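PDB 3K96: glycerol-3-phosphate dehydrogenase [NAD(P)+] from Coxiella burnetii, which probably catalyses the NAD(P)H-dependent reduction of dihydroxyacetone phosphate to sn-glycerol 3-phosphate, the key precursor for phospholipid synthesis. Local coordinates for residues H30-L35 / Q53-W58; V47-G52 / P84-A89; S140-E145 / D205-E210; V154-I159 / A179-Q184. All coordinates share one frame; numbering follows the deposited sequence.

Interaction 1 (H30-L35 / Q53-W58); sequences HPIAIL and QKVRLW
R56 runs side by side with P31, and NE and NH2 of its guanidinium end come obliquely against the proline ring, on the face of the sheet that also carries A33, L35 and W58. Its CB lies near the carbonyl oxygen of I32. CG is anti to the carbonyl carbon (chi1 -62°) and the chain then stays extended, which carries NE to within 4.0 Å of P31 CB and NH2 to within 4.0 Å of P31 CG. NH1 bonds to the carbonyl oxygens of E98 and S96; against P31 the contact is van der Waals. Strands 32-35 and 55-58 run parallel, with 19° between their N-to-C directions, joined by four backbone bonds: I32 N to K54 O at 3.2 Å, R56 N to I32 O at 3.0 Å, I34 N to R56 O at 2.7 Å and W58 N to I34 O at 2.9 Å. On the other face, I34 CG2 meets L57 CD1 at 3.6 Å, next to helix 39-49, which links the two strands in a beta-alpha-beta unit of Rossmann type. Before the strands begin, a water donates to both H30 O and K54 O. Both faces are mainly apolar, I32, I34, V55 and L57 on one and A33, L35 and W58 on the other; R56 is the charged exception, and backbone carbonyl groups, not a carboxylate, accept from its NH1.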
loop_
_atom_site.group_PDB
_atom_site.type_symbol
_atom_site.label_atom_id
_atom_site.label_comp_id
_atom_site.label_asym_id
_atom_site.label_seq_id
_atom_site.Cartn_x
_atom_site.Cartn_y
_atom_site.Cartn_z
ATOM N N HIS A 30 21.406 29.051 15.774
ATOM C CA HIS A 30 20.977 29.771 14.588
ATOM C C HIS A 30 19.573 29.401 14.119
ATOM O O HIS A 30 19.126 28.278 14.313
ATOM C CB HIS A 30 21.967 29.547 13.455
ATOM C CG HIS A 30 23.366 29.931 13.803
ATOM N ND1 HIS A 30 23.763 31.245 13.933
ATOM C CD2 HIS A 30 24.465 29.178 14.045
ATOM C CE1 HIS A 30 25.045 31.284 14.247
ATOM N NE2 HIS A 30 25.496 30.043 14.317
ATOM N N PRO A 31 18.876 30.363 13.502
ATOM C CA PRO A 31 17.554 30.077 12.989
ATOM C C PRO A 31 17.626 29.250 11.722
ATOM O O PRO A 31 18.624 29.287 11.026
ATOM C CB PRO A 31 16.982 31.468 12.667
ATOM C CG PRO A 31 17.876 32.449 13.329
ATOM C CD PRO A 31 19.212 31.796 13.398
ATOM N N ILE A 32 16.588 28.475 11.451
ATOM C CA ILE A 32 16.516 27.725 10.208
ATOM C C ILE A 32 15.451 28.424 9.375
ATOM O O ILE A 32 14.471 28.938 9.920
ATOM C CB ILE A 32 16.221 26.232 10.444
ATOM C CG1 ILE A 32 16.201 25.466 9.101
ATOM C CG2 ILE A 32 14.935 26.055 11.226
ATOM C CD1 ILE A 32 16.221 23.969 9.278
ATOM N N ALA A 33 15.666 28.516 8.069
ATOM C CA ALA A 33 14.695 29.147 7.193
ATOM C C ALA A 33 13.932 28.078 6.410
ATOM O O ALA A 33 14.535 27.131 5.879
ATOM C CB ALA A 33 15.385 30.137 6.212
ATOM N N ILE A 34 12.608 28.229 6.369
ATOM C CA ILE A 34 11.750 27.350 5.570
ATOM C C ILE A 34 11.110 28.189 4.471
ATOM O O ILE A 34 10.339 29.106 4.749
ATOM C CB ILE A 34 10.662 26.673 6.423
ATOM C CG1 ILE A 34 11.319 25.673 7.387
ATOM C CG2 ILE A 34 9.643 26.007 5.518
ATOM C CD1 ILE A 34 10.390 25.025 8.381
ATOM N N LEU A 35 11.452 27.867 3.225
ATOM C CA LEU A 35 10.970 28.575 2.057
ATOM C C LEU A 35 9.790 27.794 1.476
ATOM O O LEU A 35 9.967 26.692 0.955
ATOM C CB LEU A 35 12.105 28.704 1.015
ATOM C CG LEU A 35 13.453 29.269 1.517
ATOM C CD1 LEU A 35 14.457 29.446 0.356
ATOM C CD2 LEU A 35 13.287 30.582 2.296
ATOM N N GLN A 53 13.105 25.784 18.761
ATOM C CA GLN A 53 14.038 26.243 17.740
ATOM C C GLN A 53 13.475 27.479 17.051
ATOM O O GLN A 53 12.262 27.600 16.854
ATOM C CB GLN A 53 14.278 25.140 16.704
ATOM C CG GLN A 53 14.878 23.867 17.284
ATOM C CD GLN A 53 14.819 22.708 16.310
ATOM O OE1 GLN A 53 14.915 22.900 15.093
ATOM N NE2 GLN A 53 14.642 21.487 16.840
ATOM N N LYS A 54 14.349 28.403 16.689
ATOM C CA LYS A 54 13.933 29.595 15.976
ATOM C C LYS A 54 13.710 29.225 14.528
ATOM O O LYS A 54 14.585 28.623 13.903
ATOM C CB LYS A 54 15.010 30.677 16.037
ATOM C CG LYS A 54 15.384 31.089 17.454
ATOM C CD LYS A 54 16.568 32.064 17.454
ATOM C CE LYS A 54 17.138 32.269 18.867
ATOM N NZ LYS A 54 17.766 31.008 19.402
ATOM N N VAL A 55 12.562 29.610 13.987
ATOM C CA VAL A 55 12.243 29.305 12.627
ATOM C C VAL A 55 11.720 30.502 11.878
ATOM O O VAL A 55 10.893 31.256 12.397
ATOM C CB VAL A 55 11.142 28.203 12.543
ATOM C CG1 VAL A 55 10.843 27.886 11.087
ATOM C CG2 VAL A 55 11.571 26.957 13.300
ATOM N N ARG A 56 12.183 30.661 10.642
ATOM C CA ARG A 56 11.724 31.724 9.767
ATOM C C ARG A 56 11.018 31.074 8.574
ATOM O O ARG A 56 11.620 30.298 7.824
ATOM C CB ARG A 56 12.881 32.578 9.270
ATOM C CG ARG A 56 13.632 33.294 10.361
ATOM C CD ARG A 56 14.783 34.074 9.763
ATOM N NE ARG A 56 15.619 34.694 10.782
ATOM C CZ ARG A 56 16.678 35.456 10.527
ATOM N NH1 ARG A 56 17.055 35.695 9.274
ATOM N NH2 ARG A 56 17.361 35.982 11.539
ATOM N N LEU A 57 9.756 31.427 8.397
ATOM C CA LEU A 57 8.942 30.891 7.334
ATOM C C LEU A 57 8.681 31.949 6.284
ATOM O O LEU A 57 8.095 32.979 6.580
ATOM C CB LEU A 57 7.608 30.418 7.925
ATOM C CG LEU A 57 6.623 29.748 6.974
ATOM C CD1 LEU A 57 7.238 28.478 6.397
ATOM C CD2 LEU A 57 5.315 29.451 7.715
ATOM N N TRP A 58 9.084 31.682 5.055
ATOM C CA TRP A 58 8.912 32.616 3.942
ATOM C C TRP A 58 7.899 32.111 2.926
ATOM O O TRP A 58 7.815 30.912 2.638
ATOM C CB TRP A 58 10.249 32.810 3.237
ATOM C CG TRP A 58 10.228 33.656 1.976
ATOM C CD1 TRP A 58 10.286 35.026 1.903
ATOM C CD2 TRP A 58 10.219 33.187 0.619
ATOM N NE1 TRP A 58 10.280 35.434 0.590
ATOM C CE2 TRP A 58 10.244 34.328 -0.220
ATOM C CE3 TRP A 58 10.183 31.909 0.026
ATOM C CZ2 TRP A 58 10.231 34.234 -1.614
ATOM C CZ3 TRP A 58 10.182 31.814 -1.358
ATOM C CH2 TRP A 58 10.203 32.976 -2.167
HETATM O O HOH W 1 16.787 27.204 15.206
#

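Interaction 2 (V47-G52 / P84-A89); sequences VLARKG and PETLKA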
loop_
_atom_site.group_PDB
_atom_site.type_symbol
_atom_site.label_atom_id
_atom_site.label_comp_id
_atom_site.label_asym_id
_atom_site.label_seq_id
_atom_site.Cartn_x
_atom_site.Cartn_y
_atom_site.Cartn_z
ATOM N N VAL A 47 6.711 21.753 13.747
ATOM C CA VAL A 47 7.444 20.696 14.420
ATOM C C VAL A 47 8.709 21.266 15.070
ATOM O O VAL A 47 9.005 20.966 16.225
ATOM C CB VAL A 47 7.827 19.570 13.446
ATOM C CG1 VAL A 47 8.879 18.665 14.058
ATOM C CG2 VAL A 47 6.552 18.766 13.023
ATOM N N LEU A 48 9.456 22.072 14.322
ATOM C CA LEU A 48 10.692 22.653 14.844
ATOM C C LEU A 48 10.440 23.765 15.867
ATOM O O LEU A 48 11.042 23.771 16.933
ATOM C CB LEU A 48 11.558 23.195 13.691
ATOM C CG LEU A 48 11.984 22.160 12.634
ATOM C CD1 LEU A 48 12.696 22.808 11.466
ATOM C CD2 LEU A 48 12.836 21.066 13.253
ATOM N N ALA A 49 9.557 24.703 15.545
ATOM C CA ALA A 49 9.302 25.843 16.435
ATOM C C ALA A 49 8.741 25.390 17.793
ATOM O O ALA A 49 9.080 25.963 18.845
ATOM C CB ALA A 49 8.397 26.914 15.744
ATOM N N ARG A 50 7.933 24.326 17.785
ATOM C CA ARG A 50 7.390 23.785 19.033
ATOM C C ARG A 50 8.453 23.259 19.975
ATOM O O ARG A 50 8.221 23.168 21.178
ATOM C CB ARG A 50 6.365 22.673 18.768
ATOM C CG ARG A 50 5.015 23.197 18.311
ATOM C CD ARG A 50 4.196 22.081 17.682
ATOM N NE ARG A 50 2.888 22.532 17.230
ATOM C CZ ARG A 50 2.055 21.783 16.509
ATOM N NH1 ARG A 50 2.414 20.555 16.141
ATOM N NH2 ARG A 50 0.871 22.259 16.149
ATOM N N LYS A 51 9.599 22.873 19.441
ATOM C CA LYS A 51 10.679 22.367 20.281
ATOM C C LYS A 51 11.530 23.546 20.791
ATOM O O LYS A 51 12.481 23.357 21.538
ATOM C CB LYS A 51 11.514 21.350 19.492
ATOM C CG LYS A 51 10.653 20.157 18.953
ATOM C CD LYS A 51 11.205 19.607 17.619
ATOM C CE LYS A 51 12.260 18.584 17.760
ATOM N NZ LYS A 51 11.670 17.288 18.086
ATOM N N GLY A 52 11.171 24.761 20.389
ATOM C CA GLY A 52 11.871 25.959 20.855
ATOM C C GLY A 52 12.906 26.487 19.876
ATOM O O GLY A 52 13.519 27.523 20.125
ATOM N N PRO A 84 3.992 29.139 17.464
ATOM C CA PRO A 84 4.657 29.402 18.730
ATOM C C PRO A 84 5.454 30.709 18.563
ATOM O O PRO A 84 5.637 31.183 17.441
ATOM C CB PRO A 84 5.612 28.220 18.896
ATOM C CG PRO A 84 5.124 27.184 17.964
ATOM C CD PRO A 84 4.416 27.871 16.859
ATOM N N GLU A 85 5.915 31.293 19.660
ATOM C CA GLU A 85 6.641 32.561 19.585
ATOM C C GLU A 85 7.912 32.486 18.710
ATOM O O GLU A 85 8.277 33.456 18.074
ATOM C CB GLU A 85 6.977 33.047 21.017
ATOM C CG GLU A 85 7.677 34.418 21.105
ATOM C CD GLU A 85 6.837 35.558 20.515
ATOM O OE1 GLU A 85 7.412 36.639 20.202
ATOM O OE2 GLU A 85 5.602 35.368 20.346
ATOM N N THR A 86 8.549 31.317 18.641
ATOM C CA THR A 86 9.800 31.153 17.876
ATOM C C THR A 86 9.627 31.012 16.362
ATOM O O THR A 86 10.627 30.928 15.629
ATOM C CB THR A 86 10.633 29.991 18.419
ATOM O OG1 THR A 86 9.825 28.808 18.480
ATOM C CG2 THR A 86 11.160 30.321 19.833
ATOM N N LEU A 87 8.377 31.010 15.897
ATOM C CA LEU A 87 8.079 30.900 14.478
ATOM C C LEU A 87 7.605 32.241 13.941
ATOM O O LEU A 87 6.584 32.768 14.392
ATOM C CB LEU A 87 7.016 29.827 14.246
ATOM C CG LEU A 87 6.418 29.659 12.849
ATOM C CD1 LEU A 87 7.448 29.600 11.753
ATOM C CD2 LEU A 87 5.549 28.395 12.850
ATOM N N LYS A 88 8.343 32.770 12.967
ATOM C CA LYS A 88 8.046 34.071 12.362
ATOM C C LYS A 88 8.011 34.003 10.851
ATOM O O LYS A 88 8.882 33.404 10.232
ATOM C CB LYS A 88 9.126 35.099 12.763
ATOM C CG LYS A 88 9.272 35.339 14.269
ATOM C CD LYS A 88 7.988 35.892 14.864
ATOM C CE LYS A 88 8.142 36.195 16.344
ATOM N NZ LYS A 88 6.815 36.561 16.938
ATOM N N ALA A 89 7.008 34.643 10.260
ATOM C CA ALA A 89 6.869 34.717 8.813
ATOM C C ALA A 89 7.630 35.940 8.270
ATOM O O ALA A 89 7.643 36.992 8.891
ATOM C CB ALA A 89 5.379 34.801 8.418
#
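A49 points its methyl group into the turn that precedes strand 87-90, and three neighbours close around it: L87 CB at 3.6 Å from A49 CB, P84 CG at 4.0 Å from the same carbon, and T86 OG1. R50 adds its CG against P84 CG, also at 4.0 Å, so one proline carbon touches two consecutive residues of the segment. T86 holds OG1 between its backbone N and carbonyl carbon (chi1 53°), which turns the hydroxyl toward A49 and leaves CG2 to approach G52 O at 3.7 Å. The partner groups are set by two type I turns, one from A49 to G52 and one from P84 to L87. The first includes the bond from G52 N to A49 O at 2.9 Å and ends in a Schellman motif, with G52 at a phi of 99°; the second is closed by L87 N bonding to P84 O at 3.1 Å. In the fold, this is where the helix that follows the first strand of the Rossmann-type unit terminates, beside the start of strand 87-90, an outermost strand of the sheet within this chain. Farther out, T86 OG1 makes a weak hydrogen bond to Q53 O, next after G52. R50 sends its guanidinium away from the proline, and its NH2 bonds to A169 O.

Interaction 3 (S140-E145 / D205-E210); sequences SRLLHE and DMIGVE
E210 OE2 receives the shortest polar bond across the contact, from H144 ND1 at 2.5 Å, through the syn lone pair of the carboxylate. The bond lies 12° out of the imidazole plane, and ring and carboxylate planes are 57° apart. H144 has CG between its backbone N and carbonyl carbon (chi1 77°), which places ND1 at E210 OE2 while the backbone N reaches E210 OE1 at 2.8 Å. One carboxylate thus takes both the side chain and a main-chain N-H from the first turn of helix 143-151, behind its N-cap L142. Its charge would probably be favoured at that helix end. Helix 206-228 carries E210 and leads from the nucleotide-binding part into the helical C-terminal part; D205, its N-cap, accepts from G208 N with OD1 at 2.8 Å. Next to the polar pair, L142 CD2 packs on I207 CD1 at 3.6 Å, and M206 SD lies 4.1 Å from H144 CB. E145 CB lies over the rim of one face of the imidazole, while its carboxylate is held side-on by R141, which has a second acidic partner in E150.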
loop_
_atom_site.group_PDB
_atom_site.type_symbol
_atom_site.label_atom_id
_atom_site.label_comp_id
_atom_site.label_asym_id
_atom_site.label_seq_id
_atom_site.Cartn_x
_atom_site.Cartn_y
_atom_site.Cartn_z
ATOM N N SER A 140 12.549 18.689 -16.558
ATOM C CA SER A 140 12.661 17.327 -16.081
ATOM C C SER A 140 13.944 17.141 -15.281
ATOM O O SER A 140 14.614 16.122 -15.413
ATOM C CB SER A 140 12.625 16.343 -17.253
ATOM O OG SER A 140 11.421 16.504 -17.962
ATOM N N ARG A 141 14.266 18.107 -14.420
ATOM C CA ARG A 141 15.493 18.033 -13.637
ATOM C C ARG A 141 15.283 17.516 -12.221
ATOM O O ARG A 141 14.333 17.890 -11.549
ATOM C CB ARG A 141 16.160 19.425 -13.578
ATOM C CG ARG A 141 16.517 19.969 -14.958
ATOM C CD ARG A 141 17.029 21.414 -14.888
ATOM N NE ARG A 141 18.327 21.540 -14.225
ATOM C CZ ARG A 141 18.886 22.708 -13.909
ATOM N NH1 ARG A 141 18.266 23.849 -14.199
ATOM N NH2 ARG A 141 20.073 22.745 -13.325
ATOM N N LEU A 142 16.172 16.627 -11.785
ATOM C CA LEU A 142 16.135 16.137 -10.424
ATOM C C LEU A 142 16.451 17.346 -9.547
ATOM O O LEU A 142 17.240 18.200 -9.925
ATOM C CB LEU A 142 17.120 14.988 -10.191
ATOM C CG LEU A 142 16.593 13.605 -10.609
ATOM C CD1 LEU A 142 16.657 13.464 -12.115
ATOM C CD2 LEU A 142 17.374 12.511 -9.949
ATOM N N LEU A 143 15.809 17.419 -8.394
ATOM C CA LEU A 143 15.965 18.556 -7.533
ATOM C C LEU A 143 17.378 18.736 -7.049
ATOM O O LEU A 143 17.832 19.876 -6.972
ATOM C CB LEU A 143 14.974 18.497 -6.377
ATOM C CG LEU A 143 13.485 18.442 -6.808
ATOM C CD1 LEU A 143 12.575 18.134 -5.647
ATOM C CD2 LEU A 143 13.052 19.713 -7.507
ATOM N N HIS A 144 18.093 17.659 -6.725
ATOM C CA HIS A 144 19.476 17.823 -6.232
ATOM C C HIS A 144 20.377 18.360 -7.335
ATOM O O HIS A 144 21.368 19.054 -7.067
ATOM C CB HIS A 144 20.056 16.527 -5.675
ATOM C CG HIS A 144 20.484 15.561 -6.725
ATOM N ND1 HIS A 144 19.701 14.510 -7.134
ATOM C CD2 HIS A 144 21.610 15.507 -7.481
ATOM C CE1 HIS A 144 20.321 13.841 -8.091
ATOM N NE2 HIS A 144 21.480 14.430 -8.324
ATOM N N GLU A 145 20.048 18.035 -8.580
ATOM C CA GLU A 145 20.810 18.515 -9.698
ATOM C C GLU A 145 20.580 20.024 -9.895
ATOM O O GLU A 145 21.543 20.781 -10.168
ATOM C CB GLU A 145 20.520 17.694 -10.966
ATOM C CG GLU A 145 21.402 18.075 -12.137
ATOM C CD GLU A 145 20.825 19.186 -12.975
ATOM O OE1 GLU A 145 19.636 19.060 -13.345
ATOM O OE2 GLU A 145 21.552 20.159 -13.302
ATOM N N ASP A 205 19.988 6.950 0.076
ATOM C CA ASP A 205 19.689 6.987 -1.341
ATOM C C ASP A 205 18.905 8.207 -1.767
ATOM O O ASP A 205 17.715 8.123 -2.075
ATOM C CB ASP A 205 18.898 5.706 -1.645
ATOM C CG ASP A 205 18.448 5.604 -3.084
ATOM O OD1 ASP A 205 19.073 6.215 -3.984
ATOM O OD2 ASP A 205 17.455 4.880 -3.308
ATOM N N MET A 206 19.575 9.349 -1.814
ATOM C CA MET A 206 18.900 10.582 -2.185
ATOM C C MET A 206 18.200 10.464 -3.554
ATOM O O MET A 206 17.053 10.860 -3.721
ATOM C CB MET A 206 19.899 11.729 -2.165
ATOM C CG MET A 206 19.357 13.065 -2.548
ATOM S SD MET A 206 20.542 14.422 -2.179
ATOM C CE MET A 206 20.681 14.315 -0.447
ATOM N N ILE A 207 18.878 9.901 -4.526
ATOM C CA ILE A 207 18.290 9.830 -5.852
ATOM C C ILE A 207 17.033 8.952 -5.881
ATOM O O ILE A 207 16.046 9.335 -6.477
ATOM C CB ILE A 207 19.314 9.430 -6.922
ATOM C CG1 ILE A 207 18.703 9.587 -8.295
ATOM C CG2 ILE A 207 19.826 8.004 -6.696
ATOM C CD1 ILE A 207 19.720 9.879 -9.357
ATOM N N GLY A 208 17.057 7.827 -5.189
ATOM C CA GLY A 208 15.908 6.942 -5.150
ATOM C C GLY A 208 14.740 7.619 -4.462
ATOM O O GLY A 208 13.604 7.522 -4.921
ATOM N N VAL A 209 15.025 8.307 -3.352
ATOM C CA VAL A 209 14.005 9.018 -2.605
ATOM C C VAL A 209 13.346 10.088 -3.485
ATOM O O VAL A 209 12.118 10.226 -3.516
ATOM C CB VAL A 209 14.589 9.644 -1.273
ATOM C CG1 VAL A 209 13.612 10.614 -0.649
ATOM C CG2 VAL A 209 14.955 8.534 -0.279
ATOM N N GLU A 210 14.156 10.835 -4.218
ATOM C CA GLU A 210 13.634 11.868 -5.094
ATOM C C GLU A 210 12.749 11.299 -6.183
ATOM O O GLU A 210 11.686 11.801 -6.438
ATOM C CB GLU A 210 14.774 12.604 -5.786
ATOM C CG GLU A 210 15.514 13.600 -4.911
ATOM C CD GLU A 210 16.674 14.240 -5.677
ATOM O OE1 GLU A 210 16.529 15.381 -6.120
ATOM O OE2 GLU A 210 17.702 13.569 -5.890
#

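Interaction 4 (V154-I159 / A179-Q184); sequences VPMAVI and ASNNSQ
The amide of N181 lies alongside the start of strand 156-160 with both ends engaged by main chain. Its OD1 takes the N-H of M156 at 2.7 Å, approaching 37° out of the carbonyl plane, and its ND2 sends a weak bond of 3.4 Å to V154 O. The methyl of M156 approaches ND2 as well. N181 reaches this place because CG sits between its backbone N and carbonyl carbon (chi1 70°). A second flat group, the peptide carbonyl of M156, is gripped from opposite faces: S180 OG donates to M156 O at 2.7 Å, and N181 N does so at 3.1 Å. The same serine oxygen accepts from N182 N at 3.0 Å, closing an ST turn. These bonds continue an antiparallel pairing of strands 156-160 and 174-180. There, V158 and A179 form a hydrogen-bonded pair, with V158 N to A179 O at 2.7 Å and A179 N to V158 O at 2.9 Å, while A157 and S180 make up a non-hydrogen-bonded pair. N182 lies side by side with P155, CB to CB at 3.8 Å, and its OD1 accepts from F185 N as the N-cap of helix 183-193. The chemistry implies that the amide of N181 stands in for a peptide group: it offers an acceptor to M156 and a weak donor to V154 after its own chain has left the strand, so M156 N and V154 O keep partners where the pairing with strand 174-180 ends.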
loop_
_atom_site.group_PDB
_atom_site.type_symbol
_atom_site.label_atom_id
_atom_site.label_comp_id
_atom_site.label_asym_id
_atom_site.label_seq_id
_atom_site.Cartn_x
_atom_site.Cartn_y
_atom_site.Cartn_z
ATOM N N VAL A 154 26.789 22.160 -2.625
ATOM C CA VAL A 154 26.609 22.371 -1.215
ATOM C C VAL A 154 26.076 21.116 -0.532
ATOM O O VAL A 154 25.599 20.214 -1.189
ATOM C CB VAL A 154 25.588 23.499 -1.007
ATOM C CG1 VAL A 154 26.128 24.851 -1.629
ATOM C CG2 VAL A 154 24.225 23.097 -1.616
ATOM N N PRO A 155 26.195 21.039 0.791
ATOM C CA PRO A 155 25.559 19.924 1.459
ATOM C C PRO A 155 24.020 19.957 1.183
ATOM O O PRO A 155 23.373 21.007 1.315
ATOM C CB PRO A 155 25.865 20.173 2.935
ATOM C CG PRO A 155 27.133 21.049 2.928
ATOM C CD PRO A 155 26.960 21.906 1.712
ATOM N N MET A 156 23.461 18.804 0.811
ATOM C CA MET A 156 22.063 18.707 0.416
ATOM C C MET A 156 21.351 17.552 1.106
ATOM O O MET A 156 21.985 16.595 1.500
ATOM C CB MET A 156 21.986 18.429 -1.079
ATOM C CG MET A 156 22.520 19.492 -1.955
ATOM S SD MET A 156 22.117 19.127 -3.672
ATOM C CE MET A 156 23.245 17.817 -4.167
ATOM N N ALA A 157 20.030 17.649 1.220
ATOM C CA ALA A 157 19.230 16.597 1.841
ATOM C C ALA A 157 17.787 16.677 1.385
ATOM O O ALA A 157 17.295 17.756 1.063
ATOM C CB ALA A 157 19.281 16.692 3.374
ATOM N N VAL A 158 17.127 15.518 1.372
ATOM C CA VAL A 158 15.720 15.422 1.014
ATOM C C VAL A 158 14.989 14.699 2.126
ATOM O O VAL A 158 15.474 13.710 2.659
ATOM C CB VAL A 158 15.493 14.683 -0.326
ATOM C CG1 VAL A 158 16.139 13.321 -0.312
ATOM C CG2 VAL A 158 13.974 14.563 -0.654
ATOM N N ILE A 159 13.840 15.232 2.511
ATOM C CA ILE A 159 13.010 14.620 3.531
ATOM C C ILE A 159 11.713 14.229 2.806
ATOM O O ILE A 159 11.080 15.065 2.153
ATOM C CB ILE A 159 12.759 15.568 4.698
ATOM C CG1 ILE A 159 12.098 14.818 5.855
ATOM C CG2 ILE A 159 11.929 16.774 4.240
ATOM C CD1 ILE A 159 11.915 15.675 7.099
ATOM N N ALA A 179 17.414 11.621 3.363
ATOM C CA ALA A 179 18.609 11.270 2.607
ATOM C C ALA A 179 19.434 12.511 2.328
ATOM O O ALA A 179 18.896 13.562 1.969
ATOM C CB ALA A 179 18.238 10.594 1.282
ATOM N N SER A 180 20.743 12.359 2.436
ATOM C CA SER A 180 21.667 13.443 2.263
ATOM C C SER A 180 22.956 13.029 1.583
ATOM O O SER A 180 23.327 11.868 1.582
ATOM C CB SER A 180 22.016 14.005 3.644
ATOM O OG SER A 180 22.871 15.122 3.522
ATOM N N ASN A 181 23.636 13.994 0.990
ATOM C CA ASN A 181 24.942 13.758 0.393
ATOM C C ASN A 181 26.053 14.189 1.389
ATOM O O ASN A 181 27.242 14.218 1.032
ATOM C CB ASN A 181 25.094 14.573 -0.898
ATOM C CG ASN A 181 25.211 16.086 -0.636
ATOM O OD1 ASN A 181 24.975 16.560 0.475
ATOM N ND2 ASN A 181 25.561 16.846 -1.679
ATOM N N ASN A 182 25.667 14.523 2.623
ATOM C CA ASN A 182 26.638 14.987 3.640
ATOM C C ASN A 182 26.280 14.405 5.014
ATOM O O ASN A 182 25.193 14.653 5.530
ATOM C CB ASN A 182 26.669 16.520 3.625
ATOM C CG ASN A 182 27.711 17.112 4.569
ATOM O OD1 ASN A 182 27.542 17.102 5.778
ATOM N ND2 ASN A 182 28.752 17.680 4.004
ATOM N N SER A 183 27.187 13.624 5.607
ATOM C CA SER A 183 26.894 12.993 6.897
ATOM C C SER A 183 26.668 13.989 8.032
ATOM O O SER A 183 25.822 13.765 8.891
ATOM C CB SER A 183 27.977 11.990 7.288
ATOM O OG SER A 183 29.215 12.632 7.487
ATOM N N GLN A 184 27.399 15.093 8.040
ATOM C CA GLN A 184 27.214 16.077 9.094
ATOM C C GLN A 184 25.824 16.742 8.953
ATOM O O GLN A 184 25.164 17.053 9.947
ATOM C CB GLN A 184 28.302 17.139 9.019
ATOM C CG GLN A 184 28.258 18.132 10.142
ATOM C CD GLN A 184 28.552 17.487 11.479
ATOM O OE1 GLN A 184 29.564 16.796 11.641
ATOM N NE2 GLN A 184 27.683 17.723 12.451
#

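How the interactions relate
Interactions 1 and 2 form one block, with centres 8 Å apart: strands 55-58 and 87-90 are neighbours, and L57 N to K88 O (2.8 Å) and V55 N to T86 O (2.9 Å) are probable hydrogen bonds between them. Interactions 3 and 4 form another, centres 12 Å apart, with M206 lying against the end of strand 174-180. Interactions 1, 2 and 4 reach one sheet; nearest atoms of 2 and 4 are about 8 Å apart, those of 1 and 4 about 9 Å. The side chains of L143 and V158 are each about 6 Å from that of K134, a predicted substrate and NADPH residue; I34 is about 8 Å from W40, predicted to bind NADPH, and W58 about 6 Å from a bound HEPES buffer molecule.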